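Side-chain contacts in HTH-type transcriptional repressor NemR (Escherichia coli, PDB 4YZE), which represses transcription of the nemRA-gloA operon by binding the NemR box, and takes part in the response to electrophiles and reactive chlorine species: residues A[51-54]-A[55-58]; A[127-130]-A[131-135]; A[139-142]-A[143-147]; A[164-167]-A[168-171]. The protein carries 5 engineered substitutions. All coordinates share one frame; numbering follows the deposited sequence.

Interaction 1: A[51-54]-A[55-58]; sequences FRSK and EAFG
F51 and F57 form a T-shaped (edge-to-face) pair, with ring planes at 90° and centroids 5.2 Å apart. F57 presents its CD1 edge to one face of F51, off-centre toward the rim, with CD1 3.7 Å from F51 CE2. Both rings also rest on helix 10-26, F51 on L15 and both on L16, so the pair belongs to the core of the TetR-type DNA-binding domain.

The polar contacts start helix 54-79. S53 is its N-cap: chi1 of 65° sets OG between backbone N and carbonyl carbon, where it accepts from A56 N at 3.3 Å. Behind the cap the regular i to i+4 bonds begin, F57 N to S53 O at 3.0 Å and G58 N to K54 O.

Charge pairing is looser. R52 NH1 and E55 OE1 lie 3.1 Å apart in a salt bridge whose hydrogen bond is weak, bent to 132°, while A56 CB sits over the centre of the guanidinium face. K54 turns its amine to the carbonyls of F28 and M31.

The one firmly directed side-chain bond across this turn is thus the serine cap, which supplies an acceptor to a first-turn amide; the ion pair, on the more exposed side, should add less.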
ATOM      1  N   PHE A  51     -16.908  19.041 -17.837  1.00 62.87           N
ATOM      2  CA  PHE A  51     -15.821  19.166 -16.885  1.00 61.30           C
ATOM      3  C   PHE A  51     -14.911  20.305 -17.291  1.00 65.10           C
ATOM      4  O   PHE A  51     -14.511  20.403 -18.451  1.00 69.17           O
ATOM      5  CB  PHE A  51     -15.043  17.848 -16.808  1.00 53.34           C
ATOM      6  CG  PHE A  51     -15.905  16.663 -16.478  1.00 52.35           C
ATOM      7  CD1 PHE A  51     -16.301  16.423 -15.169  1.00 54.14           C
ATOM      8  CD2 PHE A  51     -16.319  15.793 -17.469  1.00 55.67           C
ATOM      9  CE1 PHE A  51     -17.097  15.337 -14.857  1.00 56.83           C
ATOM     10  CE2 PHE A  51     -17.116  14.702 -17.165  1.00 54.41           C
ATOM     11  CZ  PHE A  51     -17.501  14.475 -15.861  1.00 54.97           C
ATOM     12  N   ARG A  52     -14.604  21.164 -16.324  1.00 69.06           N
ATOM     13  CA  ARG A  52     -13.721  22.309 -16.526  1.00 75.18           C
ATOM     14  C   ARG A  52     -12.352  21.875 -17.032  1.00 72.62           C
ATOM     15  O   ARG A  52     -11.748  22.546 -17.875  1.00 81.02           O
ATOM     16  CB  ARG A  52     -13.578  23.102 -15.219  1.00 80.38           C
ATOM     17  CG  ARG A  52     -12.149  23.515 -14.873  1.00 87.15           C
ATOM     18  CD  ARG A  52     -12.089  24.323 -13.583  1.00 91.21           C
ATOM     19  NE  ARG A  52     -12.734  23.621 -12.479  1.00 93.89           N
ATOM     20  CZ  ARG A  52     -12.091  22.957 -11.520  1.00 89.18           C
ATOM     21  NH1 ARG A  52     -10.766  22.898 -11.514  1.00 91.82           N
ATOM     22  NH2 ARG A  52     -12.782  22.356 -10.562  1.00 79.40           N
ATOM     23  N   SER A  53     -11.879  20.736 -16.534  1.00 59.35           N
ATOM     24  CA  SER A  53     -10.535  20.273 -16.854  1.00 59.50           C
ATOM     25  C   SER A  53     -10.332  18.807 -16.508  1.00 60.61           C
ATOM     26  O   SER A  53     -11.230  18.145 -15.974  1.00 62.44           O
ATOM     27  CB  SER A  53      -9.507  21.087 -16.080  1.00 62.37           C
ATOM     28  OG  SER A  53      -9.648  20.857 -14.687  1.00 63.81           O
ATOM     29  N   LYS A  54      -9.135  18.306 -16.805  1.00 58.46           N
ATOM     30  CA  LYS A  54      -8.793  16.936 -16.482  1.00 57.29           C
ATOM     31  C   LYS A  54      -8.843  16.749 -14.976  1.00 55.39           C
ATOM     32  O   LYS A  54      -9.304  15.711 -14.479  1.00 51.03           O
ATOM     33  CB  LYS A  54      -7.406  16.573 -17.011  1.00 57.76           C
ATOM     34  CG  LYS A  54      -7.007  15.140 -16.663  1.00 57.76           C
ATOM     35  CD  LYS A  54      -5.537  14.861 -16.922  1.00 60.94           C
ATOM     36  CE  LYS A  54      -5.244  13.398 -16.680  1.00 58.73           C
ATOM     37  NZ  LYS A  54      -3.791  13.070 -16.601  1.00 61.08           N
ATOM     38  N   GLU A  55      -8.380  17.763 -14.252  1.00 49.10           N
ATOM     39  CA  GLU A  55      -8.349  17.703 -12.797  1.00 52.48           C
ATOM     40  C   GLU A  55      -9.760  17.590 -12.243  1.00 51.23           C
ATOM     41  O   GLU A  55     -10.021  16.777 -11.357  1.00 53.55           O
ATOM     42  CB  GLU A  55      -7.653  18.931 -12.203  1.00 51.13           C
ATOM     43  CG  GLU A  55      -7.578  18.887 -10.642  1.00 49.20           C
ATOM     44  CD  GLU A  55      -8.720  19.637  -9.956  1.00 72.14           C
ATOM     45  OE1 GLU A  55      -9.567  20.226 -10.657  1.00 71.78           O
ATOM     46  OE2 GLU A  55      -8.770  19.653  -8.709  1.00 77.50           O
ATOM     47  N   ALA A  56     -10.664  18.412 -12.773  1.00 51.63           N
ATOM     48  CA  ALA A  56     -12.053  18.419 -12.316  1.00 57.66           C
ATOM     49  C   ALA A  56     -12.684  17.042 -12.543  1.00 53.81           C
ATOM     50  O   ALA A  56     -13.379  16.487 -11.676  1.00 51.63           O
ATOM     51  CB  ALA A  56     -12.838  19.511 -13.041  1.00 54.79           C
ATOM     52  N   PHE A  57     -12.410  16.497 -13.721  1.00 50.34           N
ATOM     53  CA  PHE A  57     -12.868  15.183 -14.105  1.00 45.10           C
ATOM     54  C   PHE A  57     -12.418  14.083 -13.130  1.00 45.17           C
ATOM     55  O   PHE A  57     -13.207  13.196 -12.758  1.00 43.51           O
ATOM     56  CB  PHE A  57     -12.353  14.881 -15.508  1.00 49.10           C
ATOM     57  CG  PHE A  57     -12.597  13.486 -15.933  1.00 45.14           C
ATOM     58  CD1 PHE A  57     -13.829  13.119 -16.452  1.00 48.48           C
ATOM     59  CD2 PHE A  57     -11.604  12.534 -15.813  1.00 44.52           C
ATOM     60  CE1 PHE A  57     -14.067  11.821 -16.855  1.00 47.70           C
ATOM     61  CE2 PHE A  57     -11.830  11.232 -16.207  1.00 54.87           C
ATOM     62  CZ  PHE A  57     -13.065  10.873 -16.731  1.00 53.25           C
ATOM     63  N   GLY A  58     -11.145  14.130 -12.738  1.00 45.16           N
ATOM     64  CA  GLY A  58     -10.608  13.179 -11.781  1.00 46.86           C
ATOM     65  C   GLY A  58     -11.344  13.191 -10.446  1.00 42.85           C
ATOM     66  O   GLY A  58     -11.596  12.134  -9.878  1.00 42.00           O
TER

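Interaction 2: A[127-130]-A[131-135]; sequences AMDK and GARGV
D129 and R133, one helical turn apart, form a salt bridge in which OD2 of the aspartate stands 3.3 Å from NH1 of the arginine. The carboxylate meets the guanidinium at its edge, in the guanidinium plane, yet its own plane is turned 85° away, so the two groups do not pair as a flat bidentate couple. A water completes the link: it accepts from R133 NH1 at 2.7 Å and donates a weak bond to D129 OD1, also at 2.7 Å.

The arginine gets there by doubling back. A bend at chi3 (-40°) folds the guanidinium over the K130 backbone, bringing NH2 to 3.6 Å from K130 CA, and the side chains of K130 and R133 cross at about a right angle. K130 NZ, a like charge, stays 5.3 Å from R133 NH2.

Beneath these side chains run the i to i+4 bonds of helix 122-148, among them R133 N to D129 O at 2.9 Å, A132 N to M128 O and G131 N to A127 O. Farther out, M128 packs on L62 and Y66 of helix 54-79 and on I178 of the second subunit, while A132 meets Q175 of that subunit.

D129 also has a long, weak ion pair with R125, so its charge is probably spread over R133, a water and, weakly, R125. R133 is exposed, while D129 lies against S179 of the second subunit; the bridge thus sits at the border of the dimer contact, where its electrostatic contribution is probably modest.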
ATOM      1  N   ALA A 127     -10.272  13.764  -2.167  1.00 46.24           N
ATOM      2  CA  ALA A 127     -11.287  12.792  -2.565  1.00 49.49           C
ATOM      3  C   ALA A 127     -10.899  11.378  -2.117  1.00 44.50           C
ATOM      4  O   ALA A 127     -11.763  10.596  -1.716  1.00 41.62           O
ATOM      5  CB  ALA A 127     -11.506  12.823  -4.064  1.00 46.21           C
ATOM      6  N   MET A 128      -9.613  11.049  -2.212  1.00 42.59           N
ATOM      7  CA  MET A 128      -9.138   9.727  -1.801  1.00 44.43           C
ATOM      8  C   MET A 128      -9.161   9.595  -0.288  1.00 40.80           C
ATOM      9  O   MET A 128      -9.486   8.545   0.240  1.00 38.36           O
ATOM     10  CB  MET A 128      -7.722   9.486  -2.284  1.00 41.44           C
ATOM     11  CG  MET A 128      -7.599   9.454  -3.802  1.00 43.80           C
ATOM     12  SD  MET A 128      -5.893   9.192  -4.302  1.00 53.79           S
ATOM     13  CE  MET A 128      -5.651   7.475  -3.829  1.00 49.95           C
ATOM     14  N   ASP A 129      -8.783  10.663   0.402  1.00 45.14           N
ATOM     15  CA  ASP A 129      -8.711  10.630   1.849  1.00 40.13           C
ATOM     16  C   ASP A 129     -10.139  10.364   2.323  1.00 45.06           C
ATOM     17  O   ASP A 129     -10.382   9.456   3.102  1.00 44.06           O
ATOM     18  CB  ASP A 129      -8.168  11.960   2.375  1.00 41.85           C
ATOM     19  CG  ASP A 129      -7.810  11.908   3.847  1.00 55.70           C
ATOM     20  OD1 ASP A 129      -7.701  10.795   4.405  1.00 55.84           O
ATOM     21  OD2 ASP A 129      -7.621  12.987   4.443  1.00 58.15           O
ATOM     22  N   LYS A 130     -11.079  11.127   1.779  1.00 48.01           N
ATOM     23  CA  LYS A 130     -12.499  10.946   2.039  1.00 45.92           C
ATOM     24  C   LYS A 130     -12.973   9.531   1.705  1.00 40.97           C
ATOM     25  O   LYS A 130     -13.748   8.940   2.458  1.00 48.32           O
ATOM     26  CB  LYS A 130     -13.297  11.980   1.238  1.00 58.69           C
ATOM     27  CG  LYS A 130     -14.708  11.548   0.896  1.00 69.86           C
ATOM     28  CD  LYS A 130     -15.719  12.059   1.905  1.00 69.70           C
ATOM     29  CE  LYS A 130     -16.675  13.058   1.262  1.00 74.13           C
ATOM     30  NZ  LYS A 130     -15.962  14.027   0.379  1.00 80.60           N
ATOM     31  N   GLY A 131     -12.514   8.989   0.580  1.00 39.55           N
ATOM     32  CA  GLY A 131     -12.859   7.621   0.209  1.00 37.67           C
ATOM     33  C   GLY A 131     -12.468   6.634   1.300  1.00 47.26           C
ATOM     34  O   GLY A 131     -13.289   5.835   1.763  1.00 43.52           O
ATOM     35  N   ALA A 132     -11.207   6.710   1.712  1.00 36.01           N
ATOM     36  CA  ALA A 132     -10.673   5.883   2.771  1.00 41.59           C
ATOM     37  C   ALA A 132     -11.432   6.070   4.106  1.00 47.07           C
ATOM     38  O   ALA A 132     -11.761   5.078   4.776  1.00 35.72           O
ATOM     39  CB  ALA A 132      -9.209   6.176   2.954  1.00 35.31           C
ATOM     40  N   ARG A 133     -11.694   7.324   4.491  1.00 37.72           N
ATOM     41  CA  ARG A 133     -12.410   7.595   5.744  1.00 40.87           C
ATOM     42  C   ARG A 133     -13.776   6.912   5.776  1.00 39.39           C
ATOM     43  O   ARG A 133     -14.168   6.349   6.807  1.00 48.08           O
ATOM     44  CB  ARG A 133     -12.551   9.103   6.002  1.00 39.61           C
ATOM     45  CG  ARG A 133     -11.368   9.721   6.750  1.00 43.22           C
ATOM     46  CD  ARG A 133     -11.732  11.087   7.411  1.00 51.27           C
ATOM     47  NE  ARG A 133     -12.576  11.871   6.528  1.00 48.51           N
ATOM     48  CZ  ARG A 133     -12.110  12.579   5.503  1.00 53.07           C
ATOM     49  NH1 ARG A 133     -10.801  12.624   5.266  1.00 60.20           N
ATOM     50  NH2 ARG A 133     -12.946  13.243   4.722  1.00 50.87           N
ATOM     51  N   GLY A 134     -14.479   6.939   4.640  1.00 36.53           N
ATOM     52  CA  GLY A 134     -15.751   6.251   4.491  1.00 36.74           C
ATOM     53  C   GLY A 134     -15.650   4.747   4.740  1.00 43.94           C
ATOM     54  O   GLY A 134     -16.507   4.166   5.414  1.00 42.81           O
ATOM     55  N   VAL A 135     -14.617   4.100   4.204  1.00 37.09           N
ATOM     56  CA  VAL A 135     -14.502   2.648   4.387  1.00 33.97           C
ATOM     57  C   VAL A 135     -14.242   2.338   5.858  1.00 45.15           C
ATOM     58  O   VAL A 135     -14.846   1.444   6.441  1.00 41.82           O
ATOM     59  CB  VAL A 135     -13.368   2.036   3.540  1.00 37.74           C
ATOM     60  CG1 VAL A 135     -13.134   0.548   3.907  1.00 33.01           C
ATOM     61  CG2 VAL A 135     -13.650   2.185   2.026  1.00 36.86           C
TER
HETATM   62  O   HOH W   1      -8.729  11.663   6.723  1.00 49.59           O

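Interaction 3: A[139-142]-A[143-147]; sequences LSQA and LENGR
L143, A142 and Q141 lose the most surface to this turn of helix 122-148, and each meets the chain in a different way. L143 reaches back along the helix: with CG anti to its carbonyl carbon, the branch point comes 3.3 Å from L139 O and CD1 lies 3.5 Å from that same oxygen. L139 O also accepts from L143 N at 3.0 Å, so the leucine side chain packs beside the carbonyl that its own amide bonds.

A142 contributes mostly through its backbone, its O accepting from G146 N at 2.9 Å. Its methyl group faces helix 84-97, where it meets I88.

Q141 bends at chi2 (58°), which carries its amide forward to N145. There NE2 donates to N145 OD1 at 3.1 Å, with an angle of 143° at the hydrogen. The donor stands above the carbonyl plane of the asparagine, 52° out of it, and the two amides are tilted against each other, so this is an oblique bond beside the backbone bond from N145 N to Q141 O, 2.9 Å long.

This i to i+4 amide pair lies on the more exposed flank of helix 122-148, whose other side packs within the helical C-terminal domain of a TetR-family repressor. There L139 rests on Y91 and L143 on I88 of helix 84-97, S140 on P158 and A162 of helix 158-179, and L143 also on F154 and I196 in flanking loops.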
ATOM      1  N   LEU A 139     -16.379  -0.019   8.622  1.00 38.21           N
ATOM      2  CA  LEU A 139     -15.760  -1.131   9.341  1.00 36.86           C
ATOM      3  C   LEU A 139     -15.859  -0.913  10.852  1.00 35.14           C
ATOM      4  O   LEU A 139     -16.105  -1.853  11.613  1.00 36.75           O
ATOM      5  CB  LEU A 139     -14.294  -1.284   8.927  1.00 35.76           C
ATOM      6  CG  LEU A 139     -14.030  -1.744   7.492  1.00 38.03           C
ATOM      7  CD1 LEU A 139     -12.556  -1.579   7.122  1.00 35.84           C
ATOM      8  CD2 LEU A 139     -14.465  -3.182   7.293  1.00 39.12           C
ATOM      9  N   SER A 140     -15.670   0.333  11.267  1.00 35.31           N
ATOM     10  CA  SER A 140     -15.747   0.725  12.669  1.00 36.23           C
ATOM     11  C   SER A 140     -17.140   0.496  13.233  1.00 49.13           C
ATOM     12  O   SER A 140     -17.283  -0.025  14.343  1.00 38.61           O
ATOM     13  CB  SER A 140     -15.392   2.198  12.826  1.00 36.53           C
ATOM     14  OG  SER A 140     -15.249   2.520  14.187  1.00 42.28           O
ATOM     15  N   GLN A 141     -18.162   0.884  12.472  1.00 42.87           N
ATOM     16  CA  GLN A 141     -19.535   0.705  12.927  1.00 46.86           C
ATOM     17  C   GLN A 141     -19.858  -0.792  13.057  1.00 48.59           C
ATOM     18  O   GLN A 141     -20.518  -1.214  14.022  1.00 46.39           O
ATOM     19  CB  GLN A 141     -20.512   1.415  11.986  1.00 51.24           C
ATOM     20  CG  GLN A 141     -21.942   1.471  12.505  1.00 59.74           C
ATOM     21  CD  GLN A 141     -22.062   2.161  13.871  1.00 76.10           C
ATOM     22  OE1 GLN A 141     -21.880   3.379  13.980  1.00 84.24           O
ATOM     23  NE2 GLN A 141     -22.371   1.380  14.921  1.00 69.61           N
ATOM     24  N   ALA A 142     -19.362  -1.590  12.104  1.00 45.59           N
ATOM     25  CA  ALA A 142     -19.567  -3.045  12.131  1.00 41.20           C
ATOM     26  C   ALA A 142     -18.945  -3.654  13.376  1.00 41.94           C
ATOM     27  O   ALA A 142     -19.543  -4.531  14.013  1.00 41.29           O
ATOM     28  CB  ALA A 142     -18.982  -3.710  10.875  1.00 39.87           C
ATOM     29  N   LEU A 143     -17.736  -3.208  13.713  1.00 38.64           N
ATOM     30  CA  LEU A 143     -17.052  -3.723  14.891  1.00 45.64           C
ATOM     31  C   LEU A 143     -17.847  -3.399  16.163  1.00 51.16           C
ATOM     32  O   LEU A 143     -18.002  -4.259  17.032  1.00 47.77           O
ATOM     33  CB  LEU A 143     -15.624  -3.186  14.987  1.00 37.66           C
ATOM     34  CG  LEU A 143     -14.664  -3.687  13.890  1.00 43.63           C
ATOM     35  CD1 LEU A 143     -13.480  -2.753  13.771  1.00 35.35           C
ATOM     36  CD2 LEU A 143     -14.191  -5.119  14.157  1.00 39.14           C
ATOM     37  N   GLU A 144     -18.344  -2.167  16.258  1.00 41.27           N
ATOM     38  CA  GLU A 144     -19.082  -1.715  17.437  1.00 47.79           C
ATOM     39  C   GLU A 144     -20.391  -2.498  17.563  1.00 45.26           C
ATOM     40  O   GLU A 144     -20.704  -3.020  18.634  1.00 46.98           O
ATOM     41  CB  GLU A 144     -19.338  -0.206  17.356  1.00 43.76           C
ATOM     42  CG  GLU A 144     -20.198   0.364  18.473  1.00 46.35           C
ATOM     43  CD  GLU A 144     -19.540   0.278  19.838  1.00 61.26           C
ATOM     44  OE1 GLU A 144     -20.260   0.417  20.853  1.00 64.76           O
ATOM     45  OE2 GLU A 144     -18.309   0.080  19.904  1.00 54.31           O
ATOM     46  N   ASN A 145     -21.117  -2.614  16.449  1.00 45.16           N
ATOM     47  CA  ASN A 145     -22.320  -3.434  16.394  1.00 47.11           C
ATOM     48  C   ASN A 145     -22.058  -4.858  16.873  1.00 47.54           C
ATOM     49  O   ASN A 145     -22.863  -5.426  17.610  1.00 49.88           O
ATOM     50  CB  ASN A 145     -22.882  -3.481  14.971  1.00 47.61           C
ATOM     51  CG  ASN A 145     -23.474  -2.156  14.535  1.00 52.82           C
ATOM     52  OD1 ASN A 145     -23.841  -1.328  15.363  1.00 54.26           O
ATOM     53  ND2 ASN A 145     -23.582  -1.958  13.225  1.00 55.50           N
ATOM     54  N   GLY A 146     -20.941  -5.426  16.421  1.00 45.58           N
ATOM     55  CA  GLY A 146     -20.554  -6.782  16.755  1.00 46.00           C
ATOM     56  C   GLY A 146     -20.314  -6.935  18.245  1.00 47.30           C
ATOM     57  O   GLY A 146     -20.653  -7.976  18.827  1.00 49.09           O
ATOM     58  N   ARG A 147     -19.737  -5.907  18.870  1.00 46.69           N
ATOM     59  CA  ARG A 147     -19.576  -5.933  20.322  1.00 50.99           C
ATOM     60  C   ARG A 147     -20.931  -5.829  20.999  1.00 51.08           C
ATOM     61  O   ARG A 147     -21.188  -6.515  21.992  1.00 58.87           O
ATOM     62  CB  ARG A 147     -18.672  -4.798  20.800  1.00 51.17           C
ATOM     63  CG  ARG A 147     -17.192  -5.115  20.760  1.00 47.07           C
ATOM     64  CD  ARG A 147     -16.396  -3.983  21.369  1.00 45.35           C
ATOM     65  NE  ARG A 147     -14.998  -4.358  21.567  1.00 55.56           N
ATOM     66  CZ  ARG A 147     -13.988  -3.497  21.574  1.00 54.93           C
ATOM     67  NH1 ARG A 147     -14.220  -2.204  21.371  1.00 43.36           N
ATOM     68  NH2 ARG A 147     -12.749  -3.931  21.777  1.00 43.19           N
TER

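Interaction 4: A[164-167]-A[168-171]; sequences VLYA and LWLG
The Y166 and W169 ring planes differ by only 21°, but the rings are displaced laterally with little overlap: the centroid of the tyrosine ring is 5.7 Å from that of the indole's six-membered ring. The touch is made obliquely by Y166 CE1 on W169 CE3, 4.0 Å apart. From the same side of the tyrosine ring plane, but at the opposite edge, L170 CD1 slants in to Y166 CE2, 3.6 Å away. With CG anti to the backbone N in both aromatic residues (chi1 -179° and 175°), the tyrosine ring extends forward along the helix beside the indole.

W169 also stacks with Y91 and gives its NE1 hydrogen to T95 OG1, which fixes the indole in the C-terminal domain of this TetR-family repressor. Its side chain lies about 4 Å from that of C108, the cysteine central to the response to reactive chlorine species.

Backbone bonds of helix 158-179 run underneath, L168 N to V164 O at 2.8 Å and L170 N to Y166 O at 2.9 Å. All eight residues are buried. Y166 packs on A132, V135 and I136 of helix 122-148, L168 on A188 and V192 of helix 183-195, and A167 meets L168 of the second subunit, while L170 meets its L174.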
ATOM      1  N   VAL A 164      -6.603  -0.143  11.426  1.00 27.99           N
ATOM      2  CA  VAL A 164      -5.646  -1.229  11.259  1.00 27.30           C
ATOM      3  C   VAL A 164      -6.131  -2.191  10.197  1.00 26.33           C
ATOM      4  O   VAL A 164      -5.344  -2.634   9.379  1.00 31.07           O
ATOM      5  CB  VAL A 164      -5.442  -1.995  12.588  1.00 41.53           C
ATOM      6  CG1 VAL A 164      -4.753  -3.363  12.364  1.00 33.70           C
ATOM      7  CG2 VAL A 164      -4.654  -1.136  13.559  1.00 42.48           C
ATOM      8  N   LEU A 165      -7.418  -2.532  10.228  1.00 27.16           N
ATOM      9  CA  LEU A 165      -7.984  -3.461   9.245  1.00 28.70           C
ATOM     10  C   LEU A 165      -7.846  -2.891   7.835  1.00 28.45           C
ATOM     11  O   LEU A 165      -7.545  -3.613   6.868  1.00 26.17           O
ATOM     12  CB  LEU A 165      -9.459  -3.734   9.536  1.00 29.07           C
ATOM     13  CG  LEU A 165      -9.858  -4.578  10.755  1.00 38.74           C
ATOM     14  CD1 LEU A 165     -11.370  -4.664  10.850  1.00 34.62           C
ATOM     15  CD2 LEU A 165      -9.269  -5.988  10.690  1.00 38.09           C
ATOM     16  N   TYR A 166      -8.072  -1.590   7.713  1.00 26.16           N
ATOM     17  CA  TYR A 166      -7.959  -0.938   6.408  1.00 26.32           C
ATOM     18  C   TYR A 166      -6.497  -0.886   5.993  1.00 25.87           C
ATOM     19  O   TYR A 166      -6.161  -1.214   4.859  1.00 25.66           O
ATOM     20  CB  TYR A 166      -8.588   0.459   6.441  1.00 28.47           C
ATOM     21  CG  TYR A 166      -8.513   1.149   5.098  1.00 34.80           C
ATOM     22  CD1 TYR A 166      -9.347   0.768   4.056  1.00 37.30           C
ATOM     23  CD2 TYR A 166      -7.588   2.151   4.859  1.00 38.92           C
ATOM     24  CE1 TYR A 166      -9.282   1.379   2.816  1.00 36.38           C
ATOM     25  CE2 TYR A 166      -7.511   2.781   3.608  1.00 42.18           C
ATOM     26  CZ  TYR A 166      -8.362   2.387   2.596  1.00 40.48           C
ATOM     27  OH  TYR A 166      -8.297   2.988   1.355  1.00 42.28           O
ATOM     28  N   ALA A 167      -5.619  -0.495   6.914  1.00 28.25           N
ATOM     29  CA  ALA A 167      -4.193  -0.441   6.583  1.00 28.52           C
ATOM     30  C   ALA A 167      -3.731  -1.832   6.166  1.00 30.64           C
ATOM     31  O   ALA A 167      -2.973  -1.993   5.210  1.00 31.34           O
ATOM     32  CB  ALA A 167      -3.399   0.043   7.748  1.00 26.58           C
ATOM     33  N   LEU A 168      -4.218  -2.850   6.872  1.00 30.85           N
ATOM     34  CA  LEU A 168      -3.815  -4.230   6.568  1.00 30.84           C
ATOM     35  C   LEU A 168      -4.254  -4.654   5.166  1.00 25.55           C
ATOM     36  O   LEU A 168      -3.482  -5.262   4.402  1.00 26.03           O
ATOM     37  CB  LEU A 168      -4.417  -5.182   7.605  1.00 33.75           C
ATOM     38  CG  LEU A 168      -3.804  -6.534   7.979  1.00 41.28           C
ATOM     39  CD1 LEU A 168      -4.893  -7.545   8.339  1.00 38.68           C
ATOM     40  CD2 LEU A 168      -2.886  -7.104   6.951  1.00 30.86           C
ATOM     41  N   TRP A 169      -5.512  -4.367   4.854  1.00 26.96           N
ATOM     42  CA  TRP A 169      -6.092  -4.654   3.543  1.00 31.33           C
ATOM     43  C   TRP A 169      -5.309  -3.967   2.417  1.00 34.37           C
ATOM     44  O   TRP A 169      -5.049  -4.561   1.370  1.00 29.07           O
ATOM     45  CB  TRP A 169      -7.543  -4.152   3.555  1.00 27.52           C
ATOM     46  CG  TRP A 169      -8.278  -4.241   2.251  1.00 41.15           C
ATOM     47  CD1 TRP A 169      -9.035  -5.287   1.804  1.00 42.96           C
ATOM     48  CD2 TRP A 169      -8.364  -3.222   1.236  1.00 44.41           C
ATOM     49  NE1 TRP A 169      -9.571  -4.988   0.571  1.00 44.27           N
ATOM     50  CE2 TRP A 169      -9.173  -3.731   0.199  1.00 42.15           C
ATOM     51  CE3 TRP A 169      -7.836  -1.933   1.107  1.00 51.13           C
ATOM     52  CZ2 TRP A 169      -9.463  -2.993  -0.963  1.00 44.97           C
ATOM     53  CZ3 TRP A 169      -8.122  -1.204  -0.048  1.00 52.73           C
ATOM     54  CH2 TRP A 169      -8.929  -1.740  -1.066  1.00 41.83           C
ATOM     55  N   LEU A 170      -4.933  -2.714   2.656  1.00 32.55           N
ATOM     56  CA  LEU A 170      -4.194  -1.897   1.694  1.00 28.22           C
ATOM     57  C   LEU A 170      -2.810  -2.495   1.470  1.00 32.02           C
ATOM     58  O   LEU A 170      -2.384  -2.723   0.323  1.00 28.22           O
ATOM     59  CB  LEU A 170      -4.107  -0.437   2.232  1.00 26.53           C
ATOM     60  CG  LEU A 170      -4.597   0.740   1.384  1.00 57.84           C
ATOM     61  CD1 LEU A 170      -4.293   2.061   2.082  1.00 61.18           C
ATOM     62  CD2 LEU A 170      -3.972   0.745  -0.003  1.00 54.36           C
ATOM     63  N   GLY A 171      -2.113  -2.803   2.560  1.00 29.61           N
ATOM     64  CA  GLY A 171      -0.743  -3.294   2.437  1.00 27.82           C
ATOM     65  C   GLY A 171      -0.707  -4.690   1.832  1.00 34.53           C
ATOM     66  O   GLY A 171       0.207  -5.058   1.073  1.00 29.15           O
TER

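In the fold
The four contacts follow one another along the chain without nesting or crossing, and each spans neighbouring turns rather than a long loop. Interaction 1 comes first, at the junction of helices 44-50 and 54-79 in the DNA-binding domain; its nearest atoms stay about 6 Å from interaction 2. Interactions 2 and 3 occupy successive parts of helix 122-148, their centres 18 Å apart. The chain then turns back into helix 158-179, where interaction 4 meets both: Y166 OH lies 3.7 Å from A132 CB, and L165 CD1 is 4.1 Å from L143 CD1. Interactions 2 and 4 also face the second subunit, tying this helix pair to the dimer interface.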